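Local atomic coordinates of dihydrolipoyl dehydrogenase (Elizabethkingia anophelis NUHP1, PDB entry 6UZI), a protein that probably oxidises protein-bound dihydrolipoyl groups back to lipoyl with NAD(+), using one FAD per subunit and a redox-active disulfide. Residues Ala26-Ala31 with Asn108-Lys113; Val38-Tyr43 with Glu141-Lys146; Gly123-Glu126 with Gln130-Val133; Gly301-Asn306 with Ile316-Asp321. One frame throughout, in Å; residues are numbered along the deposited sequence.

Interaction 1: Ala26-Ala31 with Asn108-Lys113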
# COMPACT_ATOMS: atom_id res chain seq x y z
N ALA A 26 -10.27 -21.57 10.87
CA ALA A 26 -10.74 -22.13 12.13
C ALA A 26 -10.15 -23.50 12.39
O ALA A 26 -9.76 -23.82 13.52
CB ALA A 26 -12.27 -22.20 12.14
N ALA A 27 -10.09 -24.35 11.36
CA ALA A 27 -9.53 -25.69 11.53
C ALA A 27 -8.06 -25.62 11.94
O ALA A 27 -7.64 -26.32 12.86
CB ALA A 27 -9.69 -26.50 10.25
N ILE A 28 -7.28 -24.76 11.29
CA ILE A 28 -5.87 -24.64 11.63
C ILE A 28 -5.71 -24.18 13.08
O ILE A 28 -4.89 -24.71 13.83
CB ILE A 28 -5.16 -23.67 10.67
CG1 ILE A 28 -5.13 -24.25 9.25
CG2 ILE A 28 -3.76 -23.36 11.15
CD1 ILE A 28 -4.57 -23.31 8.23
N ARG A 29 -6.52 -23.21 13.49
CA ARG A 29 -6.43 -22.73 14.86
C ARG A 29 -6.87 -23.80 15.85
O ARG A 29 -6.30 -23.89 16.95
CB ARG A 29 -7.26 -21.46 15.01
CG ARG A 29 -7.00 -20.69 16.29
CD ARG A 29 -5.69 -19.96 16.21
NE ARG A 29 -5.35 -19.36 17.50
CZ ARG A 29 -4.42 -19.83 18.32
NH1 ARG A 29 -3.72 -20.90 17.98
NH2 ARG A 29 -4.19 -19.22 19.47
N CYS A 30 -7.85 -24.64 15.48
CA CYS A 30 -8.22 -25.76 16.34
C CYS A 30 -7.10 -26.78 16.43
O CYS A 30 -6.83 -27.33 17.50
CB CYS A 30 -9.51 -26.41 15.83
SG CYS A 30 -11.01 -25.51 16.26
N ALA A 31 -6.45 -27.06 15.30
CA ALA A 31 -5.31 -27.96 15.32
C ALA A 31 -4.15 -27.38 16.13
O ALA A 31 -3.45 -28.11 16.85
CB ALA A 31 -4.88 -28.28 13.89
N ASN A 108 -4.35 -27.19 0.64
CA ASN A 108 -4.11 -28.61 0.89
C ASN A 108 -2.86 -28.79 1.73
O ASN A 108 -2.86 -29.55 2.71
CB ASN A 108 -3.98 -29.38 -0.42
CG ASN A 108 -5.27 -29.46 -1.18
OD1 ASN A 108 -6.33 -29.13 -0.65
ND2 ASN A 108 -5.20 -29.90 -2.43
N PHE A 109 -1.79 -28.08 1.37
CA PHE A 109 -0.54 -28.16 2.12
C PHE A 109 -0.74 -27.79 3.58
O PHE A 109 -0.24 -28.48 4.48
CB PHE A 109 0.52 -27.27 1.46
CG PHE A 109 1.78 -27.12 2.26
CD1 PHE A 109 1.93 -26.05 3.14
CD2 PHE A 109 2.81 -28.05 2.15
CE1 PHE A 109 3.08 -25.91 3.90
CE2 PHE A 109 3.97 -27.90 2.90
CZ PHE A 109 4.10 -26.84 3.77
N LEU A 110 -1.51 -26.73 3.84
CA LEU A 110 -1.71 -26.31 5.22
C LEU A 110 -2.48 -27.36 6.01
O LEU A 110 -2.19 -27.60 7.18
CB LEU A 110 -2.45 -24.97 5.27
CG LEU A 110 -1.68 -23.78 4.72
CD1 LEU A 110 -2.52 -22.54 4.86
CD2 LEU A 110 -0.34 -23.62 5.40
N MET A 111 -3.45 -28.02 5.36
CA MET A 111 -4.22 -29.05 6.04
C MET A 111 -3.33 -30.21 6.45
O MET A 111 -3.42 -30.69 7.58
CB MET A 111 -5.36 -29.52 5.14
CG MET A 111 -6.32 -28.43 4.70
SD MET A 111 -7.31 -27.75 6.05
CE MET A 111 -6.49 -26.20 6.41
N ASP A 112 -2.44 -30.65 5.55
CA ASP A 112 -1.55 -31.77 5.88
C ASP A 112 -0.57 -31.39 6.97
O ASP A 112 -0.30 -32.18 7.87
CB ASP A 112 -0.77 -32.23 4.65
CG ASP A 112 -1.65 -32.82 3.57
OD1 ASP A 112 -1.14 -33.01 2.45
OD2 ASP A 112 -2.85 -33.04 3.82
N LYS A 113 -0.04 -30.17 6.90
CA LYS A 113 0.95 -29.73 7.88
C LYS A 113 0.35 -29.70 9.28
O LYS A 113 1.01 -30.09 10.25
CB LYS A 113 1.52 -28.38 7.47
CG LYS A 113 2.70 -27.94 8.28
CD LYS A 113 2.95 -26.45 8.15
CE LYS A 113 3.01 -25.79 9.51
NZ LYS A 113 3.86 -24.58 9.48
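Ile28 reaches from helix 21-32 into the angle between Leu110 and Met111 of helix 89-113, and those three side chains make the closest contacts. Ile28 and Met111 meet at about a right angle: the thioether chain bends at chi2 and chi3, which brings its methyl round to Ile28, with Met111 CE 3.7 Å from Ile28 CG1. The CD1 methyl of Ile28 lies nearly as close to that same CE. On the Leu110 side the approach is slanted, and Ile28 CD1 sits 4.0 Å from Leu110 CB and equally far from its CD1 branch. No hydrogen bond links the segments; the grip is purely apolar, and all three residues are buried. Ile473 of the second subunit packs on both Ile28 and Leu110, so the dimer partner joins this apolar cluster. Met111 also rests on Ile39 of strand 37-41. Helix 21-32, whose first turn holds the FAD-binding residues Gly22 and Gly23, is placed like the first helix of a Rossmann-type dinucleotide-binding fold, after strand 14-17 and a glycine-rich turn.

Interaction 2: Val38-Tyr43 with Glu141-Lys146. With FAD (flavin-adenine dinucleotide), chain E.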
# COMPACT_ATOMS: atom_id res chain seq x y z
N VAL A 38 -11.37 -32.19 12.07
CA VAL A 38 -11.73 -32.62 10.73
C VAL A 38 -12.47 -31.48 10.05
O VAL A 38 -13.19 -30.71 10.70
CB VAL A 38 -12.60 -33.90 10.76
CG1 VAL A 38 -13.87 -33.69 11.56
CG2 VAL A 38 -12.92 -34.37 9.35
N ILE A 39 -12.26 -31.34 8.74
CA ILE A 39 -12.93 -30.33 7.94
C ILE A 39 -13.59 -31.03 6.77
O ILE A 39 -13.02 -31.96 6.18
CB ILE A 39 -11.96 -29.22 7.47
CG1 ILE A 39 -12.73 -28.10 6.77
CG2 ILE A 39 -10.87 -29.78 6.56
CD1 ILE A 39 -11.88 -26.86 6.50
N ILE A 40 -14.81 -30.62 6.45
CA ILE A 40 -15.63 -31.26 5.43
C ILE A 40 -15.94 -30.24 4.35
O ILE A 40 -16.34 -29.11 4.66
CB ILE A 40 -16.92 -31.84 6.05
CG1 ILE A 40 -16.57 -32.83 7.15
CG2 ILE A 40 -17.78 -32.51 4.98
CD1 ILE A 40 -17.69 -33.10 8.12
N GLU A 41 -15.74 -30.62 3.09
CA GLU A 41 -16.02 -29.77 1.94
C GLU A 41 -16.70 -30.55 0.83
O GLU A 41 -16.22 -31.61 0.43
CB GLU A 41 -14.74 -29.14 1.39
CG GLU A 41 -14.97 -28.36 0.11
CD GLU A 41 -16.07 -27.32 0.24
OE1 GLU A 41 -15.93 -26.37 1.05
OE2 GLU A 41 -17.09 -27.45 -0.47
N LYS A 42 -17.82 -30.00 0.33
CA LYS A 42 -18.58 -30.61 -0.76
C LYS A 42 -17.94 -30.35 -2.12
O LYS A 42 -18.10 -31.16 -3.04
CB LYS A 42 -20.01 -30.07 -0.76
CG LYS A 42 -20.07 -28.55 -0.75
CD LYS A 42 -21.36 -28.02 -1.32
CE LYS A 42 -22.52 -28.42 -0.45
NZ LYS A 42 -23.80 -27.85 -0.96
N TYR A 43 -17.22 -29.24 -2.27
CA TYR A 43 -16.55 -28.89 -3.51
C TYR A 43 -15.38 -29.84 -3.77
O TYR A 43 -14.87 -30.51 -2.87
CB TYR A 43 -16.05 -27.45 -3.47
CG TYR A 43 -15.92 -26.76 -4.81
CD1 TYR A 43 -14.66 -26.43 -5.31
CD2 TYR A 43 -17.03 -26.46 -5.58
CE1 TYR A 43 -14.51 -25.81 -6.54
CE2 TYR A 43 -16.89 -25.83 -6.82
CZ TYR A 43 -15.63 -25.51 -7.29
OH TYR A 43 -15.47 -24.89 -8.51
N GLU A 141 -20.81 -41.82 5.09
CA GLU A 141 -20.13 -42.24 6.30
C GLU A 141 -20.54 -41.28 7.40
O GLU A 141 -20.76 -40.09 7.14
CB GLU A 141 -18.60 -42.24 6.09
CG GLU A 141 -17.74 -42.44 7.34
CD GLU A 141 -16.34 -41.82 7.19
OE1 GLU A 141 -16.10 -41.09 6.20
OE2 GLU A 141 -15.48 -42.07 8.07
N VAL A 142 -20.69 -41.78 8.62
CA VAL A 142 -21.07 -40.96 9.77
C VAL A 142 -19.86 -40.83 10.70
O VAL A 142 -19.18 -41.82 10.99
CB VAL A 142 -22.28 -41.55 10.52
CG1 VAL A 142 -22.58 -40.73 11.77
CG2 VAL A 142 -23.48 -41.58 9.61
N ILE A 143 -19.58 -39.59 11.12
CA ILE A 143 -18.49 -39.30 12.04
C ILE A 143 -19.06 -38.70 13.32
O ILE A 143 -20.19 -38.20 13.35
CB ILE A 143 -17.43 -38.35 11.43
CG1 ILE A 143 -18.02 -36.97 11.17
CG2 ILE A 143 -16.86 -38.94 10.16
CD1 ILE A 143 -16.99 -35.86 11.21
N GLU A 144 -18.27 -38.77 14.38
CA GLU A 144 -18.61 -38.22 15.68
C GLU A 144 -17.70 -37.04 15.99
O GLU A 144 -16.49 -37.11 15.77
CB GLU A 144 -18.48 -39.29 16.77
CG GLU A 144 -19.41 -39.11 17.97
CD GLU A 144 -20.09 -40.40 18.39
OE1 GLU A 144 -19.62 -41.48 17.97
OE2 GLU A 144 -21.09 -40.34 19.14
N ALA A 145 -18.29 -35.94 16.49
CA ALA A 145 -17.52 -34.75 16.85
C ALA A 145 -18.09 -34.12 18.11
O ALA A 145 -19.29 -33.86 18.19
CB ALA A 145 -17.52 -33.72 15.72
N LYS A 146 -17.22 -33.89 19.11
CA LYS A 146 -17.65 -33.25 20.34
C LYS A 146 -18.18 -31.84 20.08
O LYS A 146 -19.23 -31.46 20.61
CB LYS A 146 -16.49 -33.20 21.35
PA FAD E . -17.54 -19.61 1.99
O1A FAD E . -16.29 -19.04 1.44
O2A FAD E . -18.74 -18.92 1.32
O5B FAD E . -17.63 -21.15 1.58
C5B FAD E . -18.07 -22.08 2.58
C4B FAD E . -17.88 -23.48 2.04
O4B FAD E . -18.82 -24.37 2.66
C3B FAD E . -18.07 -23.64 0.52
O3B FAD E . -16.84 -24.05 -0.05
C2B FAD E . -19.12 -24.77 0.40
O2B FAD E . -18.81 -25.67 -0.66
C1B FAD E . -19.04 -25.43 1.77
N9A FAD E . -20.26 -26.11 2.19
C8A FAD E . -21.51 -25.56 2.30
N7A FAD E . -22.42 -26.39 2.76
C5A FAD E . -21.71 -27.57 2.98
C6A FAD E . -22.10 -28.82 3.47
N6A FAD E . -23.33 -29.11 3.89
N1A FAD E . -21.15 -29.79 3.53
C2A FAD E . -19.91 -29.49 3.14
N3A FAD E . -19.42 -28.34 2.67
C4A FAD E . -20.38 -27.40 2.61
N1 FAD E . -14.71 -10.89 0.43
C2 FAD E . -13.66 -10.13 0.82
O2 FAD E . -13.37 -10.00 2.01
N3 FAD E . -12.89 -9.49 -0.13
C4 FAD E . -13.07 -9.54 -1.50
O4 FAD E . -12.32 -8.94 -2.26
C4X FAD E . -14.19 -10.36 -1.90
N5 FAD E . -14.42 -10.50 -3.18
C5X FAD E . -15.46 -11.34 -3.55
C6 FAD E . -15.69 -11.55 -4.91
C7 FAD E . -16.67 -12.43 -5.35
C7M FAD E . -16.87 -12.64 -6.82
C8 FAD E . -17.45 -13.11 -4.40
C8M FAD E . -18.48 -14.12 -4.83
C9 FAD E . -17.24 -12.89 -3.04
C9A FAD E . -16.25 -12.01 -2.61
N10 FAD E . -15.98 -11.82 -1.25
C10 FAD E . -14.95 -11.00 -0.86
C1' FAD E . -16.76 -12.50 -0.22
C2' FAD E . -16.06 -13.75 0.31
O2' FAD E . -16.03 -14.78 -0.68
C3' FAD E . -16.72 -14.26 1.60
O3' FAD E . -16.99 -13.17 2.46
C4' FAD E . -15.86 -15.28 2.33
O4' FAD E . -15.50 -16.31 1.41
C5' FAD E . -16.53 -15.86 3.56
O5' FAD E . -16.38 -17.28 3.44
P FAD E . -16.85 -18.37 4.56
O1P FAD E . -15.75 -19.12 5.22
O2P FAD E . -17.84 -17.82 5.57
O3P FAD E . -17.66 -19.32 3.56
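Ile143 meets Val38 and Ile40 through a single atom, its CD1 methyl. From CB the side chain divides: CG1 stands between the backbone N and the carbonyl carbon (chi1 66°), and the chain then runs on extended toward strand 37-41. At its end CD1 meets Val38 CG1 tip to tip at 3.8 Å. Ile40 CD1 is a looser neighbour of the same methyl, 4.2 Å from Ile143 CD1. With no hydrogen bond between the segments, this buried contact is apolar throughout.

The next residue, Glu41, turns to the cofactor instead. Its carboxylate takes both ribose hydroxyls of FAD: O3B donates to Glu41 OE1 at 2.7 Å and O2B to OE2, the latter with a modelled length too short to be trusted. The backbone N of Tyr43 also donates to OE2, and Ser19 bonds OE1, so both oxygens have protein partners as well.

Val38 and Ile40 belong to the parallel sheet, hydrogen-bonded to strand 14-17, whereas Ile143 lies in the mixed sheet beside strand 130-134; Phe12 packs against both Val38 and Ile143.

Interaction 3: Gly123-Glu126 with Gln130-Val133. With FAD (flavin-adenine dinucleotide), chain E.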
# COMPACT_ATOMS: atom_id res chain seq x y z
N GLY A 123 -21.69 -32.41 4.27
CA GLY A 123 -21.89 -32.68 5.67
C GLY A 123 -23.29 -32.30 6.13
O GLY A 123 -23.70 -31.15 5.95
N SER A 124 -24.03 -33.25 6.68
CA SER A 124 -25.34 -32.99 7.24
C SER A 124 -25.39 -33.54 8.65
O SER A 124 -24.81 -34.59 8.94
CB SER A 124 -26.48 -33.59 6.38
OG SER A 124 -26.27 -34.98 6.13
N PHE A 125 -26.10 -32.83 9.53
CA PHE A 125 -26.23 -33.25 10.92
C PHE A 125 -27.18 -34.44 11.03
O PHE A 125 -28.27 -34.43 10.45
CB PHE A 125 -26.75 -32.10 11.78
CG PHE A 125 -25.73 -31.07 12.12
CD1 PHE A 125 -25.78 -29.82 11.53
CD2 PHE A 125 -24.72 -31.34 13.03
CE1 PHE A 125 -24.84 -28.85 11.84
CE2 PHE A 125 -23.78 -30.38 13.35
CZ PHE A 125 -23.84 -29.13 12.75
N GLU A 126 -26.76 -35.47 11.76
CA GLU A 126 -27.66 -36.52 12.23
C GLU A 126 -28.13 -36.27 13.65
O GLU A 126 -29.23 -36.69 14.02
CB GLU A 126 -26.98 -37.89 12.14
CG GLU A 126 -26.71 -38.36 10.72
CD GLU A 126 -27.97 -38.81 10.00
OE1 GLU A 126 -28.92 -39.25 10.68
OE2 GLU A 126 -28.01 -38.72 8.75
N GLN A 130 -23.36 -36.18 15.74
CA GLN A 130 -23.09 -37.02 14.58
C GLN A 130 -23.32 -36.24 13.30
O GLN A 130 -24.28 -35.47 13.20
CB GLN A 130 -23.96 -38.28 14.59
CG GLN A 130 -23.43 -39.35 15.52
CD GLN A 130 -24.52 -40.03 16.33
OE1 GLN A 130 -25.45 -39.39 16.82
NE2 GLN A 130 -24.39 -41.34 16.48
N ILE A 131 -22.43 -36.43 12.33
CA ILE A 131 -22.48 -35.74 11.05
C ILE A 131 -22.32 -36.77 9.94
O ILE A 131 -21.36 -37.56 9.95
CB ILE A 131 -21.38 -34.66 10.94
CG1 ILE A 131 -21.56 -33.59 12.01
CG2 ILE A 131 -21.40 -34.03 9.55
CD1 ILE A 131 -20.26 -32.85 12.37
N LYS A 132 -23.26 -36.79 8.99
CA LYS A 132 -23.18 -37.66 7.83
C LYS A 132 -22.43 -36.94 6.72
O LYS A 132 -22.70 -35.77 6.43
CB LYS A 132 -24.57 -38.06 7.34
CG LYS A 132 -24.56 -38.98 6.12
CD LYS A 132 -25.84 -38.87 5.30
CE LYS A 132 -26.98 -39.72 5.86
NZ LYS A 132 -28.28 -39.42 5.18
N VAL A 133 -21.48 -37.65 6.10
CA VAL A 133 -20.67 -37.11 5.01
C VAL A 133 -20.97 -37.92 3.76
O VAL A 133 -20.55 -39.08 3.65
CB VAL A 133 -19.17 -37.13 5.33
CG1 VAL A 133 -18.36 -36.52 4.19
CG2 VAL A 133 -18.89 -36.41 6.65
PA FAD E . -17.54 -19.61 1.99
O1A FAD E . -16.29 -19.04 1.44
O2A FAD E . -18.74 -18.92 1.32
O5B FAD E . -17.63 -21.15 1.58
C5B FAD E . -18.07 -22.08 2.58
C4B FAD E . -17.88 -23.48 2.04
O4B FAD E . -18.82 -24.37 2.66
C3B FAD E . -18.07 -23.64 0.52
O3B FAD E . -16.84 -24.05 -0.05
C2B FAD E . -19.12 -24.77 0.40
O2B FAD E . -18.81 -25.67 -0.66
C1B FAD E . -19.04 -25.43 1.77
N9A FAD E . -20.26 -26.11 2.19
C8A FAD E . -21.51 -25.56 2.30
N7A FAD E . -22.42 -26.39 2.76
C5A FAD E . -21.71 -27.57 2.98
C6A FAD E . -22.10 -28.82 3.47
N6A FAD E . -23.33 -29.11 3.89
N1A FAD E . -21.15 -29.79 3.53
C2A FAD E . -19.91 -29.49 3.14
N3A FAD E . -19.42 -28.34 2.67
C4A FAD E . -20.38 -27.40 2.61
N1 FAD E . -14.71 -10.89 0.43
C2 FAD E . -13.66 -10.13 0.82
O2 FAD E . -13.37 -10.00 2.01
N3 FAD E . -12.89 -9.49 -0.13
C4 FAD E . -13.07 -9.54 -1.50
O4 FAD E . -12.32 -8.94 -2.26
C4X FAD E . -14.19 -10.36 -1.90
N5 FAD E . -14.42 -10.50 -3.18
C5X FAD E . -15.46 -11.34 -3.55
C6 FAD E . -15.69 -11.55 -4.91
C7 FAD E . -16.67 -12.43 -5.35
C7M FAD E . -16.87 -12.64 -6.82
C8 FAD E . -17.45 -13.11 -4.40
C8M FAD E . -18.48 -14.12 -4.83
C9 FAD E . -17.24 -12.89 -3.04
C9A FAD E . -16.25 -12.01 -2.61
N10 FAD E . -15.98 -11.82 -1.25
C10 FAD E . -14.95 -11.00 -0.86
C1' FAD E . -16.76 -12.50 -0.22
C2' FAD E . -16.06 -13.75 0.31
O2' FAD E . -16.03 -14.78 -0.68
C3' FAD E . -16.72 -14.26 1.60
O3' FAD E . -16.99 -13.17 2.46
C4' FAD E . -15.86 -15.28 2.33
O4' FAD E . -15.50 -16.31 1.41
C5' FAD E . -16.53 -15.86 3.56
O5' FAD E . -16.38 -17.28 3.44
P FAD E . -16.85 -18.37 4.56
O1P FAD E . -15.75 -19.12 5.22
O2P FAD E . -17.84 -17.82 5.57
O3P FAD E . -17.66 -19.32 3.56
O HOH W 1 -24.46 -35.71 4.19
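Ser124 and Lys132 form the hydrogen-bonded pair of an antiparallel beta hairpin, strands 122-125 and 130-134, with the non-hydrogen-bonded pairs Gly123-Val133 and Phe125-Ile131 before and after it. Ser124 N donates to Lys132 O at 2.9 Å, and Lys132 N returns the bond to Ser124 O at 2.7 Å. Toward the turn, Glu126 N bonds Gln130 O from 42° above the carbonyl plane. Near the turn, too, Gln130 OE1 is hydrogen-bonded to Ser127 OG.

The tight part is the buried face. There Phe125 and Ile131 lie side by side and point the same way, with Phe125 CD2 4.0 Å from Ile131 CG1. Thr148 touches both of them, and Leu290 and Ala293 of helix 290-293 also pack on Phe125.

The other face is more open and polar. Glu126 and Lys132 slant across each other, and their salt bridge is long, 3.6 Å from Glu126 OE2 to Lys132 NZ. A water links Ser124 OG to Lys132 O, donating to the carbonyl.

At the end of the hairpin away from the turn, the backbone of Gly123 reads the edge of the FAD adenine: N6A donates to Gly123 O at 2.9 Å, while Gly123 N donates to N1A at 2.8 Å, with a nearly straight N-H...N angle of 171°.

Interaction 4: Gly301-Asn306 with Ile316-Asp321. With FAD (flavin-adenine dinucleotide), chain E.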
# COMPACT_ATOMS: atom_id res chain seq x y z
N GLY A 301 -32.50 -16.05 7.50
CA GLY A 301 -31.86 -17.26 7.05
C GLY A 301 -30.47 -17.50 7.59
O GLY A 301 -29.78 -18.39 7.08
N ARG A 302 -30.05 -16.75 8.61
CA ARG A 302 -28.74 -16.88 9.22
C ARG A 302 -28.81 -17.71 10.49
O ARG A 302 -29.84 -17.75 11.17
CB ARG A 302 -28.13 -15.51 9.54
CG ARG A 302 -27.86 -14.61 8.35
CD ARG A 302 -27.58 -13.18 8.76
NE ARG A 302 -28.67 -12.66 9.58
CZ ARG A 302 -28.81 -11.38 9.90
NH1 ARG A 302 -27.91 -10.49 9.49
NH2 ARG A 302 -29.85 -10.98 10.63
N VAL A 303 -27.70 -18.39 10.78
CA VAL A 303 -27.57 -19.14 12.02
C VAL A 303 -27.53 -18.14 13.17
O VAL A 303 -26.66 -17.26 13.21
CB VAL A 303 -26.31 -20.01 12.00
CG1 VAL A 303 -26.23 -20.86 13.26
CG2 VAL A 303 -26.25 -20.88 10.76
N LYS A 304 -28.48 -18.26 14.10
CA LYS A 304 -28.48 -17.40 15.27
C LYS A 304 -27.27 -17.73 16.14
O LYS A 304 -26.92 -18.90 16.34
CB LYS A 304 -29.76 -17.57 16.08
CG LYS A 304 -30.95 -16.75 15.60
CD LYS A 304 -32.23 -17.19 16.30
CE LYS A 304 -32.91 -16.03 17.02
NZ LYS A 304 -34.31 -16.36 17.45
N THR A 305 -26.61 -16.69 16.65
CA THR A 305 -25.43 -16.85 17.48
C THR A 305 -25.51 -15.86 18.63
O THR A 305 -26.27 -14.89 18.57
CB THR A 305 -24.13 -16.63 16.69
OG1 THR A 305 -24.20 -15.39 15.98
CG2 THR A 305 -23.92 -17.74 15.69
N ASN A 306 -24.73 -16.11 19.67
CA ASN A 306 -24.67 -15.18 20.78
C ASN A 306 -23.32 -14.46 20.79
O ASN A 306 -22.64 -14.39 19.75
CB ASN A 306 -24.94 -15.95 22.08
CG ASN A 306 -23.92 -17.05 22.35
OD1 ASN A 306 -22.86 -17.10 21.72
ND2 ASN A 306 -24.23 -17.92 23.29
N ILE A 316 -22.31 -26.42 19.30
CA ILE A 316 -22.28 -26.07 17.89
C ILE A 316 -22.11 -24.56 17.77
O ILE A 316 -22.87 -23.79 18.37
CB ILE A 316 -23.54 -26.56 17.16
CG1 ILE A 316 -23.63 -28.08 17.25
CG2 ILE A 316 -23.56 -26.09 15.72
CD1 ILE A 316 -24.93 -28.66 16.77
N TYR A 317 -21.11 -24.14 17.01
CA TYR A 317 -20.82 -22.74 16.73
C TYR A 317 -20.97 -22.46 15.25
O TYR A 317 -21.04 -23.37 14.42
CB TYR A 317 -19.40 -22.38 17.19
CG TYR A 317 -19.16 -22.48 18.67
CD1 TYR A 317 -19.05 -23.71 19.30
CD2 TYR A 317 -19.01 -21.33 19.45
CE1 TYR A 317 -18.82 -23.81 20.66
CE2 TYR A 317 -18.78 -21.41 20.80
CZ TYR A 317 -18.68 -22.65 21.41
OH TYR A 317 -18.45 -22.72 22.76
N ALA A 318 -20.98 -21.18 14.90
CA ALA A 318 -21.14 -20.79 13.51
C ALA A 318 -20.40 -19.49 13.27
O ALA A 318 -20.43 -18.59 14.12
CB ALA A 318 -22.62 -20.67 13.15
N ILE A 319 -19.76 -19.38 12.11
CA ILE A 319 -18.89 -18.26 11.77
C ILE A 319 -19.14 -17.86 10.32
O ILE A 319 -19.73 -18.60 9.53
CB ILE A 319 -17.39 -18.60 11.92
CG1 ILE A 319 -17.04 -19.77 11.00
CG2 ILE A 319 -17.03 -18.90 13.38
CD1 ILE A 319 -15.59 -20.16 11.02
N GLY A 320 -18.65 -16.67 9.98
CA GLY A 320 -18.53 -16.29 8.58
C GLY A 320 -19.83 -15.77 7.98
O GLY A 320 -20.69 -15.22 8.67
N ASP A 321 -19.97 -15.98 6.67
CA ASP A 321 -21.11 -15.44 5.94
C ASP A 321 -22.43 -16.07 6.38
O ASP A 321 -23.49 -15.52 6.09
CB ASP A 321 -20.95 -15.67 4.43
CG ASP A 321 -19.95 -14.71 3.77
OD1 ASP A 321 -19.14 -14.08 4.48
OD2 ASP A 321 -20.00 -14.58 2.53
PA FAD E . -17.54 -19.61 1.99
O1A FAD E . -16.29 -19.04 1.44
O2A FAD E . -18.74 -18.92 1.32
O5B FAD E . -17.63 -21.15 1.58
C5B FAD E . -18.07 -22.08 2.58
C4B FAD E . -17.88 -23.48 2.04
O4B FAD E . -18.82 -24.37 2.66
C3B FAD E . -18.07 -23.64 0.52
O3B FAD E . -16.84 -24.05 -0.05
C2B FAD E . -19.12 -24.77 0.40
O2B FAD E . -18.81 -25.67 -0.66
C1B FAD E . -19.04 -25.43 1.77
N9A FAD E . -20.26 -26.11 2.19
C8A FAD E . -21.51 -25.56 2.30
N7A FAD E . -22.42 -26.39 2.76
C5A FAD E . -21.71 -27.57 2.98
C6A FAD E . -22.10 -28.82 3.47
N6A FAD E . -23.33 -29.11 3.89
N1A FAD E . -21.15 -29.79 3.53
C2A FAD E . -19.91 -29.49 3.14
N3A FAD E . -19.42 -28.34 2.67
C4A FAD E . -20.38 -27.40 2.61
N1 FAD E . -14.71 -10.89 0.43
C2 FAD E . -13.66 -10.13 0.82
O2 FAD E . -13.37 -10.00 2.01
N3 FAD E . -12.89 -9.49 -0.13
C4 FAD E . -13.07 -9.54 -1.50
O4 FAD E . -12.32 -8.94 -2.26
C4X FAD E . -14.19 -10.36 -1.90
N5 FAD E . -14.42 -10.50 -3.18
C5X FAD E . -15.46 -11.34 -3.55
C6 FAD E . -15.69 -11.55 -4.91
C7 FAD E . -16.67 -12.43 -5.35
C7M FAD E . -16.87 -12.64 -6.82
C8 FAD E . -17.45 -13.11 -4.40
C8M FAD E . -18.48 -14.12 -4.83
C9 FAD E . -17.24 -12.89 -3.04
C9A FAD E . -16.25 -12.01 -2.61
N10 FAD E . -15.98 -11.82 -1.25
C10 FAD E . -14.95 -11.00 -0.86
C1' FAD E . -16.76 -12.50 -0.22
C2' FAD E . -16.06 -13.75 0.31
O2' FAD E . -16.03 -14.78 -0.68
C3' FAD E . -16.72 -14.26 1.60
O3' FAD E . -16.99 -13.17 2.46
C4' FAD E . -15.86 -15.28 2.33
O4' FAD E . -15.50 -16.31 1.41
C5' FAD E . -16.53 -15.86 3.56
O5' FAD E . -16.38 -17.28 3.44
P FAD E . -16.85 -18.37 4.56
O1P FAD E . -15.75 -19.12 5.22
O2P FAD E . -17.84 -17.82 5.57
O3P FAD E . -17.66 -19.32 3.56
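Val303 and Thr305 both lean on Ala318, whose CB is the focus of the apolar contact. Val303 comes closest: its CG1 methyl, held anti to the backbone N (chi1 -176°), lies 3.6 Å from Ala318 CB. Thr305 meets the same residue with its methyl and not its hydroxyl. Thr305 CG2 is 3.9 Å from Ala318 O and slightly farther from Ala318 CB. These are the contacts across the two segments, and no hydrogen bond accompanies them.

Polar interactions gather further along 316-321, where the chain leaves its strand and reaches FAD. Asp321 N donates to the phosphate oxygen O2P at 3.0 Å, along a nearly straight N-H...O line of 167°. Its carboxylate accepts from the ribityl hydroxyl, O3' to Asp321 OD1, at 3.1 Å, while OD2 is bonded by Ser154 OG. Gly320 passes right beside the phosphate with CA 3.4 Å from FAD O2P. Its own N donates to Glu335 of helix 329-343.

Strand 316-318 is an outermost strand of the parallel sheet, hydrogen-bonded through Tyr317 to strand 148-150. The 301-306 loop lies over Ala318, with Val323 touching both Thr305 and Ala318, while Tyr317 and Ile319 pack against helix 329-343.

Overall arrangement
Interactions 2, 3 and 4 all touch FAD at different points along its length: the adenine edge at 123-126, the adenosine ribose at 38-43, the phosphate and ribityl chain at 316-321. Interactions 2 and 3 are close neighbours, their centres 7 Å apart, and share the mixed sheet, where Ile143 N lies 2.9 Å from Ile131 O. Interaction 3 is nested in the chain loop that interaction 2 closes. Phe125 CE2, 4.0 Å from Ile316 CD1, joins interaction 3 to interaction 4. Interaction 1 stands off the cofactor, with the Met111 side chain about 12 Å from FAD, yet Ala26 packs on Ile319 and Met111 on Ile39.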